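Local coordinates for protein fatty acid amide hydrolase (Candida albicans, PDB 6KVR) that probably hydrolyses the amides of monocarboxylic acids to the free carboxylate and ammonium, as a member of the amidase signature family, at residues Ile48-Pro53 with Ala114-Asn119; Met161-Lys166 with Val185-Leu190; Arg360-Thr365 with Thr499-Asp504; Pro382-Leu387 with Arg448-Asp453. One frame throughout, in Å; residues are numbered along the deposited sequence.

Three of the four contacts follow one another along the chain, and the fourth lies within the span of the third. Interaction 1 closes a largely helical N-terminal loop, bringing the segment before helix 54-59 back onto the end of helix 100-118. Interaction 2 closes a short, irregular loop between strand 155-158 and helix 185-192, near the predicted catalytic lysine. Interaction 3 spans 133 residues and joins helix 357-372 to the chain leaving strand 494-499. Inside that span falls interaction 4, which ties the start of helix 385-397 to helix 434-457. Interactions 2 and 3 lie on opposite sides of the chain's centre, and no two contacts touch.

Interaction 1 of 4, residues Ile48-Pro53 with Ala114-Asn119; sequences IELPKP and AHQFTN
One face of the Phe117 ring carries the CD2 methyl of Leu50, a CH-pi contact with CD2 3.9 Å from the ring centroid and shifted toward the rim over CE1 and CZ. Pro51 CD comes near the same ring obliquely. The second flat group, the Gln116 amide, meets the Ile48 backbone: NE2 donates to Ile48 O at 2.6 Å, nearly straight at 163°. Ile48 O lies close to the Gln116 amide plane, though NE2 sits above the carbonyl plane of Ile48. A weak bond from Ile48 N to Gln116 OE1, 3.1 Å, completes the pairing, so both polar ends of one side chain read a single residue of the loop. Beyond CG the Gln116 chain is extended, which carries the amide that far. Tyr67 of helix 64-70 also packs on Phe117 and Pro51. This is surface packing of an irregular N-terminal segment against the last turn of helix 100-118, away from the predicted active site of the amidase fold.

Interaction 2 of 4, residues Met161-Lys166 with Val185-Leu190; sequences MNYKDK and VTTSIL
Thr187 has OG1 beside its backbone N and anti to the carbonyl carbon (chi1 -66°), which leaves CG2 anti to the N; the residue thus offers a hydroxyl and a methyl to the loop 161-166. On the loop, Met161 (modelled as selenomethionine) has CG anti to the carbonyl carbon and a straight chi2 of 179°, so SE is carried out to the helix. Met161 SE lies 4.3 Å from Thr187 OG1 and 4.5 Å from Thr186 CG2, a loose contact. The Tyr163 ring, with CG anti to the backbone N (chi1 -164°), comes to Thr187 CG2 obliquely, CD2 to CG2 4.5 Å.

The polar link runs through water 1, which sits 2.7 Å from Thr187 OG1 and donates to Asn162 O at 3.0 Å. The direct separation of Asn162 O and Thr187 OG1 is 4.1 Å, so the water fills the role of spacer between the loop carbonyl and the helix. Thr186 turns its own hydroxyl to Tyr313 OH and Ser278 O instead. Tyr163 also makes edge-to-face contacts with His183 and Phe125, and it opens the type II beta turn that ends at Lys166. The Met161 side chain comes within about 4 Å of that of Lys158, predicted to belong to the charge relay system, so this buried packing of helix 185-192 borders the probable catalytic site of an amidase signature enzyme.

Interaction 3 of 4, residues Arg360-Thr365 with Thr499-Asp504; sequences RRALNT and TGIFQD
Helix 357-372 here meets the chain just where it leaves strand 494-499 of the large mixed sheet and turns a corner at Gly500. An ST turn marks that corner, Thr499 OG1 accepting from Ile501 N at 3.1 Å; the same hydroxyl also bonds to Val541 O on the neighbouring strand 540-546. Past the turn, Ile501 points at the helix. Its CG1 lies beside the backbone N (chi1 -67°), and CD1 comes down on Ala362, 3.7 Å from CA and 3.8 Å from CB, with Thr365 CB at 3.9 Å from the same methyl. The small Ala362 lets the two backbones approach, their CA atoms 6.3 Å apart at Ala362 and Ile501.

Arg361 meets the other branch of the isoleucine. Its chain starts with CG anti to the backbone N and bends at chi3 (60°), crossing Ile501 obliquely so that NH1 rests 3.6 Å from CG2. NH2 then donates to Phe502 O at 3.1 Å. That oxygen lies in the guanidinium plane, while NH2 stands above the carbonyl plane and the N-H is moderately bent at 147°. NH2 also forms a salt bridge with Asp508, which accepts from Asp504 N as well. One arginine terminal nitrogen therefore serves both a backbone carbonyl and a carboxylate, a pairing that would favour the charged guanidinium at this partly buried boundary.

Interaction 4 of 4, residues Pro382-Leu387 with Arg448-Asp453; sequences PPNTKL and RDQYND
The backbone runs through Pro382 and Pro383 in extended conformation, then turns at Asn384, which has a positive phi (60°) and stands at the N-cap position of helix 385-397; the two backbones come nearest at Pro383 and Tyr451. The Asn384 side chain makes no capping bond; instead, with CG beside the backbone N, it reaches across to Gln450. Asn384 ND2 donates to Gln450 OE1 at 2.8 Å, 160° at the hydrogen, meeting a lone pair in the carbonyl plane. The two amide planes stand 62° apart and the chains cross at about a right angle. Gln450 arrives extended, CG anti to its backbone N, and slides along Pro383 so that NE2 lies 3.5 Å from CB of that ring.

Tyr451 points its hydroxyl into the proline pair. OH donates to Pro383 O at 2.8 Å, in the carbonyl plane and on a lone pair, and that oxygen lies at the edge of the ring. Round the same hydroxyl are packed Pro382 CB at 3.4 Å, Pro383 CD at 3.6 Å and Thr385 CG2 at 3.7 Å, so the tip of a buried tyrosine finds its acceptor among apolar carbons. Thr385 OG1 turns to Asp350 O. The contact thus joins the loop after edge strand 376-379 and the start of helix 385-397 to helix 434-457, whose Asp449 forms a salt bridge with Lys280 of the second subunit.

Interaction 1 of 4, residues Ile48-Pro53 with Ala114-Asn119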
loop_
_atom_site.group_PDB
_atom_site.type_symbol
_atom_site.label_atom_id
_atom_site.label_comp_id
_atom_site.label_asym_id
_atom_site.label_seq_id
_atom_site.Cartn_x
_atom_site.Cartn_y
_atom_site.Cartn_z
ATOM N N ILE A 48 -3.069 -28.452 38.069
ATOM C CA ILE A 48 -2.093 -28.878 39.062
ATOM C C ILE A 48 -2.279 -28.040 40.320
ATOM O O ILE A 48 -2.895 -26.972 40.292
ATOM C CB ILE A 48 -0.668 -28.789 38.450
ATOM C CG1 ILE A 48 -0.322 -30.113 37.758
ATOM C CG2 ILE A 48 0.399 -28.261 39.429
ATOM C CD1 ILE A 48 1.019 -30.132 37.149
ATOM N N GLU A 49 -1.807 -28.570 41.449
ATOM C CA GLU A 49 -1.754 -27.821 42.700
ATOM C C GLU A 49 -0.471 -26.995 42.706
ATOM O O GLU A 49 0.635 -27.554 42.648
ATOM C CB GLU A 49 -1.809 -28.768 43.899
ATOM C CG GLU A 49 -3.220 -28.994 44.421
ATOM C CD GLU A 49 -3.398 -30.309 45.188
ATOM O OE1 GLU A 49 -2.510 -30.696 45.991
ATOM O OE2 GLU A 49 -4.443 -30.960 44.969
ATOM N N LEU A 50 -0.619 -25.671 42.758
ATOM C CA LEU A 50 0.530 -24.785 42.641
ATOM C C LEU A 50 1.471 -24.949 43.841
ATOM O O LEU A 50 1.031 -25.255 44.955
ATOM C CB LEU A 50 0.064 -23.336 42.524
ATOM C CG LEU A 50 -0.618 -22.983 41.193
ATOM C CD1 LEU A 50 -1.129 -21.541 41.183
ATOM C CD2 LEU A 50 0.343 -23.224 40.037
ATOM N N PRO A 51 2.778 -24.777 43.632
ATOM C CA PRO A 51 3.718 -24.924 44.755
ATOM C C PRO A 51 3.504 -23.901 45.859
ATOM O O PRO A 51 3.744 -24.211 47.030
ATOM C CB PRO A 51 5.094 -24.774 44.086
ATOM C CG PRO A 51 4.826 -24.118 42.760
ATOM C CD PRO A 51 3.471 -24.603 42.344
ATOM N N LYS A 52 3.073 -22.693 45.520
ATOM C CA LYS A 52 2.616 -21.672 46.453
ATOM C C LYS A 52 1.463 -20.936 45.784
ATOM O O LYS A 52 1.262 -21.087 44.571
ATOM C CB LYS A 52 3.723 -20.675 46.817
ATOM C CG LYS A 52 5.052 -21.235 47.282
ATOM C CD LYS A 52 5.776 -20.165 48.117
ATOM C CE LYS A 52 7.294 -20.259 48.017
ATOM N NZ LYS A 52 7.753 -20.192 46.601
ATOM N N PRO A 53 0.678 -20.150 46.525
ATOM C CA PRO A 53 -0.309 -19.281 45.876
ATOM C C PRO A 53 0.342 -18.463 44.766
ATOM O O PRO A 53 1.530 -18.130 44.832
ATOM C CB PRO A 53 -0.803 -18.398 47.025
ATOM C CG PRO A 53 -0.693 -19.301 48.229
ATOM C CD PRO A 53 0.559 -20.115 47.996
ATOM N N ALA A 114 0.191 -23.565 31.057
ATOM C CA ALA A 114 0.578 -22.187 30.743
ATOM C C ALA A 114 -0.397 -21.171 31.347
ATOM O O ALA A 114 0.020 -20.209 32.009
ATOM C CB ALA A 114 0.675 -22.002 29.226
ATOM N N HIS A 115 -1.705 -21.386 31.149
ATOM C CA HIS A 115 -2.703 -20.477 31.712
ATOM C C HIS A 115 -2.658 -20.446 33.236
ATOM O O HIS A 115 -2.794 -19.377 33.843
ATOM C CB HIS A 115 -4.111 -20.865 31.260
ATOM C CG HIS A 115 -5.171 -19.948 31.792
ATOM N ND1 HIS A 115 -5.249 -18.618 31.435
ATOM C CD2 HIS A 115 -6.164 -20.152 32.686
ATOM C CE1 HIS A 115 -6.265 -18.050 32.060
ATOM N NE2 HIS A 115 -6.834 -18.958 32.833
ATOM N N GLN A 116 -2.509 -21.612 33.872
ATOM C CA GLN A 116 -2.516 -21.668 35.335
ATOM C C GLN A 116 -1.380 -20.845 35.934
ATOM O O GLN A 116 -1.538 -20.243 37.001
ATOM C CB GLN A 116 -2.430 -23.125 35.800
ATOM C CG GLN A 116 -3.303 -23.424 36.994
ATOM C CD GLN A 116 -2.890 -24.691 37.727
ATOM O OE1 GLN A 116 -2.319 -25.611 37.139
ATOM N NE2 GLN A 116 -3.162 -24.731 39.023
ATOM N N PHE A 117 -0.249 -20.761 35.239
ATOM C CA PHE A 117 0.880 -19.980 35.723
ATOM C C PHE A 117 0.892 -18.549 35.187
ATOM O O PHE A 117 1.150 -17.617 35.952
ATOM C CB PHE A 117 2.187 -20.685 35.357
ATOM C CG PHE A 117 2.509 -21.866 36.243
ATOM C CD1 PHE A 117 3.196 -21.688 37.442
ATOM C CD2 PHE A 117 2.127 -23.155 35.882
ATOM C CE1 PHE A 117 3.504 -22.781 38.260
ATOM C CE2 PHE A 117 2.425 -24.239 36.682
ATOM C CZ PHE A 117 3.113 -24.054 37.878
ATOM N N THR A 118 0.627 -18.337 33.888
ATOM C CA THR A 118 0.809 -17.014 33.306
ATOM C C THR A 118 -0.476 -16.212 33.110
ATOM O O THR A 118 -0.384 -14.998 32.896
ATOM C CB THR A 118 1.514 -17.124 31.955
ATOM O OG1 THR A 118 0.669 -17.844 31.047
ATOM C CG2 THR A 118 2.865 -17.829 32.110
ATOM N N ASN A 119 -1.656 -16.840 33.164
ATOM C CA ASN A 119 -2.941 -16.158 32.937
ATOM C C ASN A 119 -3.038 -15.646 31.497
ATOM O O ASN A 119 -3.579 -14.572 31.226
ATOM C CB ASN A 119 -3.168 -15.025 33.947
ATOM C CG ASN A 119 -4.621 -14.547 33.992
ATOM O OD1 ASN A 119 -5.555 -15.352 33.999
ATOM N ND2 ASN A 119 -4.814 -13.224 34.028
#

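Interaction 2 of 4, residues Met161-Lys166 with Val185-Leu190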
loop_
_atom_site.group_PDB
_atom_site.type_symbol
_atom_site.label_atom_id
_atom_site.label_comp_id
_atom_site.label_asym_id
_atom_site.label_seq_id
_atom_site.Cartn_x
_atom_site.Cartn_y
_atom_site.Cartn_z
HETATM N N MSE A 161 -9.043 -11.073 16.986
HETATM C CA MSE A 161 -9.435 -11.556 15.662
HETATM C C MSE A 161 -10.794 -12.235 15.703
HETATM O O MSE A 161 -11.043 -13.070 16.573
HETATM C CB MSE A 161 -8.398 -12.532 15.098
HETATM C CG MSE A 161 -7.032 -11.926 14.893
HETATM SE SE MSE A 161 -5.720 -13.226 14.207
HETATM C CE MSE A 161 -5.544 -14.249 15.831
ATOM N N ASN A 162 -11.657 -11.883 14.753
ATOM C CA ASN A 162 -12.968 -12.520 14.641
ATOM C C ASN A 162 -12.832 -14.034 14.695
ATOM O O ASN A 162 -12.082 -14.630 13.916
ATOM C CB ASN A 162 -13.663 -12.138 13.321
ATOM C CG ASN A 162 -14.317 -10.776 13.368
ATOM O OD1 ASN A 162 -14.398 -10.153 14.427
ATOM N ND2 ASN A 162 -14.806 -10.309 12.216
ATOM N N TYR A 163 -13.565 -14.648 15.608
ATOM C CA TYR A 163 -13.726 -16.092 15.641
ATOM C C TYR A 163 -15.212 -16.379 15.500
ATOM O O TYR A 163 -16.026 -15.831 16.257
ATOM C CB TYR A 163 -13.178 -16.704 16.943
ATOM C CG TYR A 163 -12.965 -18.205 16.863
ATOM C CD1 TYR A 163 -14.037 -19.080 16.952
ATOM C CD2 TYR A 163 -11.688 -18.744 16.687
ATOM C CE1 TYR A 163 -13.848 -20.445 16.884
ATOM C CE2 TYR A 163 -11.488 -20.113 16.607
ATOM C CZ TYR A 163 -12.577 -20.957 16.714
ATOM O OH TYR A 163 -12.407 -22.315 16.630
ATOM N N LYS A 164 -15.556 -17.243 14.545
ATOM C CA LYS A 164 -16.952 -17.504 14.215
ATOM C C LYS A 164 -17.738 -17.954 15.440
ATOM O O LYS A 164 -17.345 -18.889 16.142
ATOM C CB LYS A 164 -17.030 -18.560 13.120
ATOM C CG LYS A 164 -18.344 -19.292 13.055
ATOM C CD LYS A 164 -18.382 -20.220 11.857
ATOM C CE LYS A 164 -19.741 -20.910 11.763
ATOM N NZ LYS A 164 -20.041 -21.382 10.382
ATOM N N ASP A 165 -18.841 -17.252 15.702
ATOM C CA ASP A 165 -19.820 -17.597 16.723
ATOM C C ASP A 165 -19.263 -17.481 18.131
ATOM O O ASP A 165 -19.766 -18.128 19.043
ATOM C CB ASP A 165 -20.400 -18.993 16.502
ATOM C CG ASP A 165 -21.216 -19.069 15.225
ATOM O OD1 ASP A 165 -21.827 -18.034 14.879
ATOM O OD2 ASP A 165 -21.233 -20.135 14.564
ATOM N N LYS A 166 -18.257 -16.638 18.340
ATOM C CA LYS A 166 -17.722 -16.409 19.674
ATOM C C LYS A 166 -17.529 -14.922 19.908
ATOM O O LYS A 166 -17.284 -14.158 18.970
ATOM C CB LYS A 166 -16.412 -17.149 19.880
ATOM C CG LYS A 166 -16.639 -18.577 20.276
ATOM C CD LYS A 166 -15.353 -19.359 20.327
ATOM C CE LYS A 166 -15.612 -20.771 20.851
ATOM N NZ LYS A 166 -14.749 -21.623 20.032
ATOM N N VAL A 185 -10.219 -13.097 8.143
ATOM C CA VAL A 185 -9.562 -13.680 6.973
ATOM C C VAL A 185 -8.422 -14.601 7.400
ATOM O O VAL A 185 -8.296 -15.728 6.909
ATOM C CB VAL A 185 -9.069 -12.586 6.012
ATOM C CG1 VAL A 185 -8.275 -13.212 4.897
ATOM C CG2 VAL A 185 -10.256 -11.811 5.430
ATOM N N THR A 186 -7.575 -14.140 8.318
ATOM C CA THR A 186 -6.400 -14.930 8.659
ATOM C C THR A 186 -6.796 -16.240 9.344
ATOM O O THR A 186 -6.258 -17.307 9.023
ATOM C CB THR A 186 -5.447 -14.095 9.518
ATOM O OG1 THR A 186 -4.711 -13.223 8.659
ATOM C CG2 THR A 186 -4.445 -14.991 10.282
ATOM N N THR A 187 -7.762 -16.195 10.258
ATOM C CA THR A 187 -8.162 -17.424 10.931
ATOM C C THR A 187 -8.790 -18.418 9.957
ATOM O O THR A 187 -8.526 -19.627 10.043
ATOM C CB THR A 187 -9.115 -17.106 12.081
ATOM O OG1 THR A 187 -8.409 -16.364 13.077
ATOM C CG2 THR A 187 -9.656 -18.381 12.699
ATOM N N SER A 188 -9.622 -17.952 9.023
ATOM C CA SER A 188 -10.236 -18.935 8.141
ATOM C C SER A 188 -9.237 -19.478 7.139
ATOM O O SER A 188 -9.386 -20.614 6.692
ATOM C CB SER A 188 -11.479 -18.373 7.439
ATOM O OG SER A 188 -11.163 -17.405 6.492
ATOM N N ILE A 189 -8.182 -18.736 6.827
ATOM C CA ILE A 189 -7.123 -19.343 6.032
ATOM C C ILE A 189 -6.411 -20.432 6.830
ATOM O O ILE A 189 -6.089 -21.498 6.292
ATOM C CB ILE A 189 -6.145 -18.268 5.534
ATOM C CG1 ILE A 189 -6.772 -17.462 4.392
ATOM C CG2 ILE A 189 -4.803 -18.904 5.094
ATOM C CD1 ILE A 189 -5.915 -16.291 3.973
ATOM N N LEU A 190 -6.164 -20.196 8.124
ATOM C CA LEU A 190 -5.426 -21.184 8.912
ATOM C C LEU A 190 -6.206 -22.486 9.028
ATOM O O LEU A 190 -5.631 -23.574 8.896
ATOM C CB LEU A 190 -5.088 -20.625 10.295
ATOM C CG LEU A 190 -4.016 -19.527 10.273
ATOM C CD1 LEU A 190 -3.730 -19.025 11.679
ATOM C CD2 LEU A 190 -2.733 -20.043 9.603
HETATM O O HOH W 1 -9.844 -15.950 15.365
#

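Interaction 3 of 4, residues Arg360-Thr365 with Thr499-Asp504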
loop_
_atom_site.group_PDB
_atom_site.type_symbol
_atom_site.label_atom_id
_atom_site.label_comp_id
_atom_site.label_asym_id
_atom_site.label_seq_id
_atom_site.Cartn_x
_atom_site.Cartn_y
_atom_site.Cartn_z
ATOM N N ARG A 360 22.608 -4.394 26.611
ATOM C CA ARG A 360 23.922 -4.015 26.118
ATOM C C ARG A 360 24.830 -5.235 26.006
ATOM O O ARG A 360 25.484 -5.442 24.975
ATOM C CB ARG A 360 24.541 -2.957 27.026
ATOM C CG ARG A 360 25.939 -2.495 26.570
ATOM C CD ARG A 360 26.453 -1.347 27.427
ATOM N NE ARG A 360 26.462 -1.715 28.837
ATOM C CZ ARG A 360 26.580 -0.845 29.826
ATOM N NH1 ARG A 360 26.703 0.449 29.590
ATOM N NH2 ARG A 360 26.586 -1.288 31.084
ATOM N N ARG A 361 24.854 -6.076 27.045
ATOM C CA ARG A 361 25.740 -7.238 27.037
ATOM C C ARG A 361 25.359 -8.210 25.927
ATOM O O ARG A 361 26.216 -8.642 25.146
ATOM C CB ARG A 361 25.719 -7.941 28.397
ATOM C CG ARG A 361 26.554 -9.218 28.440
ATOM C CD ARG A 361 26.734 -9.787 29.850
ATOM N NE ARG A 361 25.470 -10.133 30.480
ATOM C CZ ARG A 361 24.856 -11.302 30.352
ATOM N NH1 ARG A 361 25.377 -12.280 29.632
ATOM N NH2 ARG A 361 23.684 -11.489 30.956
ATOM N N ALA A 362 24.068 -8.554 25.829
ATOM C CA ALA A 362 23.645 -9.522 24.820
ATOM C C ALA A 362 23.890 -9.003 23.402
ATOM O O ALA A 362 24.342 -9.753 22.526
ATOM C CB ALA A 362 22.175 -9.880 25.025
ATOM N N LEU A 363 23.585 -7.730 23.151
ATOM C CA LEU A 363 23.897 -7.147 21.854
ATOM C C LEU A 363 25.392 -7.262 21.555
ATOM O O LEU A 363 25.795 -7.730 20.482
ATOM C CB LEU A 363 23.434 -5.692 21.827
ATOM C CG LEU A 363 23.581 -4.976 20.486
ATOM C CD1 LEU A 363 23.034 -5.844 19.353
ATOM C CD2 LEU A 363 22.873 -3.624 20.543
ATOM N N ASN A 364 26.232 -6.876 22.519
ATOM C CA ASN A 364 27.677 -6.943 22.314
ATOM C C ASN A 364 28.151 -8.373 22.062
ATOM O O ASN A 364 29.028 -8.604 21.218
ATOM C CB ASN A 364 28.403 -6.350 23.520
ATOM C CG ASN A 364 29.877 -6.214 23.280
ATOM O OD1 ASN A 364 30.303 -5.466 22.404
ATOM N ND2 ASN A 364 30.672 -6.955 24.036
ATOM N N THR A 365 27.590 -9.345 22.781
ATOM C CA THR A 365 27.997 -10.733 22.569
ATOM C C THR A 365 27.606 -11.209 21.174
ATOM O O THR A 365 28.365 -11.940 20.524
ATOM C CB THR A 365 27.390 -11.643 23.647
ATOM O OG1 THR A 365 27.889 -11.268 24.939
ATOM C CG2 THR A 365 27.753 -13.103 23.405
ATOM N N THR A 499 18.368 -14.581 21.676
ATOM C CA THR A 499 19.816 -14.696 21.562
ATOM C C THR A 499 20.389 -15.908 22.294
ATOM O O THR A 499 21.545 -16.262 22.046
ATOM C CB THR A 499 20.495 -13.435 22.107
ATOM O OG1 THR A 499 20.235 -13.332 23.511
ATOM C CG2 THR A 499 19.954 -12.211 21.418
ATOM N N GLY A 500 19.615 -16.560 23.164
ATOM C CA GLY A 500 20.140 -17.578 24.054
ATOM C C GLY A 500 20.786 -17.027 25.307
ATOM O O GLY A 500 21.300 -17.807 26.122
ATOM N N ILE A 501 20.774 -15.707 25.484
ATOM C CA ILE A 501 21.310 -15.048 26.664
ATOM C C ILE A 501 20.164 -14.691 27.599
ATOM O O ILE A 501 19.050 -14.367 27.154
ATOM C CB ILE A 501 22.125 -13.804 26.266
ATOM C CG1 ILE A 501 23.373 -14.262 25.513
ATOM C CG2 ILE A 501 22.512 -12.991 27.506
ATOM C CD1 ILE A 501 23.993 -13.214 24.654
ATOM N N PHE A 502 20.427 -14.786 28.902
ATOM C CA PHE A 502 19.464 -14.444 29.934
ATOM C C PHE A 502 20.111 -13.453 30.878
ATOM O O PHE A 502 21.332 -13.467 31.073
ATOM C CB PHE A 502 18.991 -15.698 30.682
ATOM C CG PHE A 502 18.285 -16.683 29.793
ATOM C CD1 PHE A 502 19.002 -17.452 28.873
ATOM C CD2 PHE A 502 16.902 -16.812 29.836
ATOM C CE1 PHE A 502 18.356 -18.352 28.025
ATOM C CE2 PHE A 502 16.244 -17.724 28.999
ATOM C CZ PHE A 502 16.977 -18.489 28.087
ATOM N N GLN A 503 19.294 -12.570 31.439
ATOM C CA GLN A 503 19.825 -11.637 32.415
ATOM C C GLN A 503 20.480 -12.408 33.561
ATOM O O GLN A 503 20.014 -13.479 33.970
ATOM C CB GLN A 503 18.725 -10.722 32.940
ATOM C CG GLN A 503 19.230 -9.575 33.815
ATOM C CD GLN A 503 19.127 -9.882 35.299
ATOM O OE1 GLN A 503 18.903 -11.029 35.701
ATOM N NE2 GLN A 503 19.282 -8.851 36.126
ATOM N N ASP A 504 21.583 -11.860 34.053
ATOM C CA ASP A 504 22.359 -12.445 35.146
ATOM C C ASP A 504 22.489 -11.391 36.233
ATOM O O ASP A 504 23.218 -10.400 36.040
ATOM C CB ASP A 504 23.737 -12.883 34.650
ATOM C CG ASP A 504 24.498 -13.699 35.682
ATOM O OD1 ASP A 504 24.421 -13.381 36.896
ATOM O OD2 ASP A 504 25.169 -14.672 35.269
#

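Interaction 4 of 4, residues Pro382-Leu387 with Arg448-Asp453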
loop_
_atom_site.group_PDB
_atom_site.type_symbol
_atom_site.label_atom_id
_atom_site.label_comp_id
_atom_site.label_asym_id
_atom_site.label_seq_id
_atom_site.Cartn_x
_atom_site.Cartn_y
_atom_site.Cartn_z
ATOM N N PRO A 382 21.580 5.755 14.144
ATOM C CA PRO A 382 20.411 5.873 13.253
ATOM C C PRO A 382 19.855 7.284 13.252
ATOM O O PRO A 382 19.642 7.882 14.316
ATOM C CB PRO A 382 19.412 4.875 13.855
ATOM C CG PRO A 382 19.772 4.828 15.301
ATOM C CD PRO A 382 21.282 4.957 15.346
ATOM N N PRO A 383 19.608 7.853 12.077
ATOM C CA PRO A 383 19.234 9.270 11.996
ATOM C C PRO A 383 17.749 9.516 12.205
ATOM O O PRO A 383 16.897 8.669 11.924
ATOM C CB PRO A 383 19.648 9.661 10.570
ATOM C CG PRO A 383 19.535 8.370 9.794
ATOM C CD PRO A 383 19.819 7.240 10.754
ATOM N N ASN A 384 17.452 10.710 12.715
ATOM C CA ASN A 384 16.085 11.216 12.807
ATOM C C ASN A 384 15.170 10.330 13.647
ATOM O O ASN A 384 13.957 10.346 13.442
ATOM C CB ASN A 384 15.466 11.405 11.419
ATOM C CG ASN A 384 15.866 12.703 10.792
ATOM O OD1 ASN A 384 15.895 13.731 11.457
ATOM N ND2 ASN A 384 16.180 12.671 9.503
ATOM N N THR A 385 15.725 9.554 14.593
ATOM C CA THR A 385 14.875 8.719 15.442
ATOM C C THR A 385 13.916 9.557 16.289
ATOM O O THR A 385 12.802 9.117 16.574
ATOM C CB THR A 385 15.719 7.806 16.344
ATOM O OG1 THR A 385 16.676 8.581 17.069
ATOM C CG2 THR A 385 16.451 6.732 15.510
ATOM N N LYS A 386 14.315 10.764 16.681
ATOM C CA LYS A 386 13.402 11.633 17.412
ATOM C C LYS A 386 12.223 12.056 16.540
ATOM O O LYS A 386 11.071 12.020 16.985
ATOM C CB LYS A 386 14.147 12.858 17.945
ATOM C CG LYS A 386 13.255 13.825 18.718
ATOM C CD LYS A 386 14.087 14.874 19.435
ATOM C CE LYS A 386 13.207 15.988 19.993
ATOM N NZ LYS A 386 14.007 17.027 20.710
ATOM N N LEU A 387 12.484 12.468 15.294
ATOM C CA LEU A 387 11.371 12.782 14.404
ATOM C C LEU A 387 10.502 11.549 14.158
ATOM O O LEU A 387 9.268 11.646 14.131
ATOM C CB LEU A 387 11.900 13.352 13.086
ATOM C CG LEU A 387 10.865 13.820 12.060
ATOM C CD1 LEU A 387 10.049 14.989 12.606
ATOM C CD2 LEU A 387 11.561 14.195 10.746
ATOM N N ARG A 448 11.358 6.812 5.366
ATOM C CA ARG A 448 11.494 5.540 4.671
ATOM C C ARG A 448 12.570 5.603 3.591
ATOM O O ARG A 448 13.360 4.661 3.437
ATOM C CB ARG A 448 10.156 5.133 4.060
ATOM C CG ARG A 448 9.194 4.560 5.077
ATOM C CD ARG A 448 7.839 4.245 4.450
ATOM N NE ARG A 448 6.888 3.830 5.475
ATOM C CZ ARG A 448 5.687 3.323 5.224
ATOM N NH1 ARG A 448 5.225 3.227 3.985
ATOM N NH2 ARG A 448 4.936 2.898 6.241
ATOM N N ASP A 449 12.614 6.699 2.829
ATOM C CA ASP A 449 13.638 6.821 1.800
ATOM C C ASP A 449 15.013 6.977 2.430
ATOM O O ASP A 449 15.983 6.362 1.969
ATOM C CB ASP A 449 13.327 7.999 0.872
ATOM C CG ASP A 449 12.249 7.661 -0.154
ATOM O OD1 ASP A 449 12.205 6.501 -0.616
ATOM O OD2 ASP A 449 11.439 8.552 -0.500
ATOM N N GLN A 450 15.113 7.778 3.498
ATOM C CA GLN A 450 16.409 7.980 4.133
ATOM C C GLN A 450 17.015 6.645 4.551
ATOM O O GLN A 450 18.202 6.394 4.316
ATOM C CB GLN A 450 16.272 8.923 5.335
ATOM C CG GLN A 450 17.601 9.249 6.001
ATOM C CD GLN A 450 17.494 10.298 7.111
ATOM O OE1 GLN A 450 16.418 10.556 7.654
ATOM N NE2 GLN A 450 18.619 10.917 7.435
ATOM N N TYR A 451 16.200 5.756 5.123
ATOM C CA TYR A 451 16.697 4.481 5.630
ATOM C C TYR A 451 16.896 3.472 4.511
ATOM O O TYR A 451 17.830 2.663 4.558
ATOM C CB TYR A 451 15.729 3.913 6.681
ATOM C CG TYR A 451 15.990 4.416 8.072
ATOM C CD1 TYR A 451 15.697 5.726 8.416
ATOM C CD2 TYR A 451 16.555 3.590 9.035
ATOM C CE1 TYR A 451 15.958 6.201 9.676
ATOM C CE2 TYR A 451 16.814 4.052 10.307
ATOM C CZ TYR A 451 16.512 5.361 10.621
ATOM O OH TYR A 451 16.756 5.837 11.896
ATOM N N ASN A 452 16.005 3.469 3.523
ATOM C CA ASN A 452 16.191 2.563 2.401
ATOM C C ASN A 452 17.440 2.951 1.616
ATOM O O ASN A 452 18.230 2.084 1.233
ATOM C CB ASN A 452 14.932 2.565 1.528
ATOM C CG ASN A 452 15.040 1.661 0.302
ATOM O OD1 ASN A 452 15.237 0.445 0.409
ATOM N ND2 ASN A 452 14.865 2.257 -0.875
ATOM N N ASP A 453 17.671 4.257 1.437
ATOM C CA ASP A 453 18.872 4.718 0.750
ATOM C C ASP A 453 20.128 4.342 1.521
ATOM O O ASP A 453 21.184 4.123 0.917
ATOM C CB ASP A 453 18.846 6.233 0.583
ATOM C CG ASP A 453 17.846 6.691 -0.462
ATOM O OD1 ASP A 453 17.355 5.850 -1.250
ATOM O OD2 ASP A 453 17.559 7.907 -0.498
#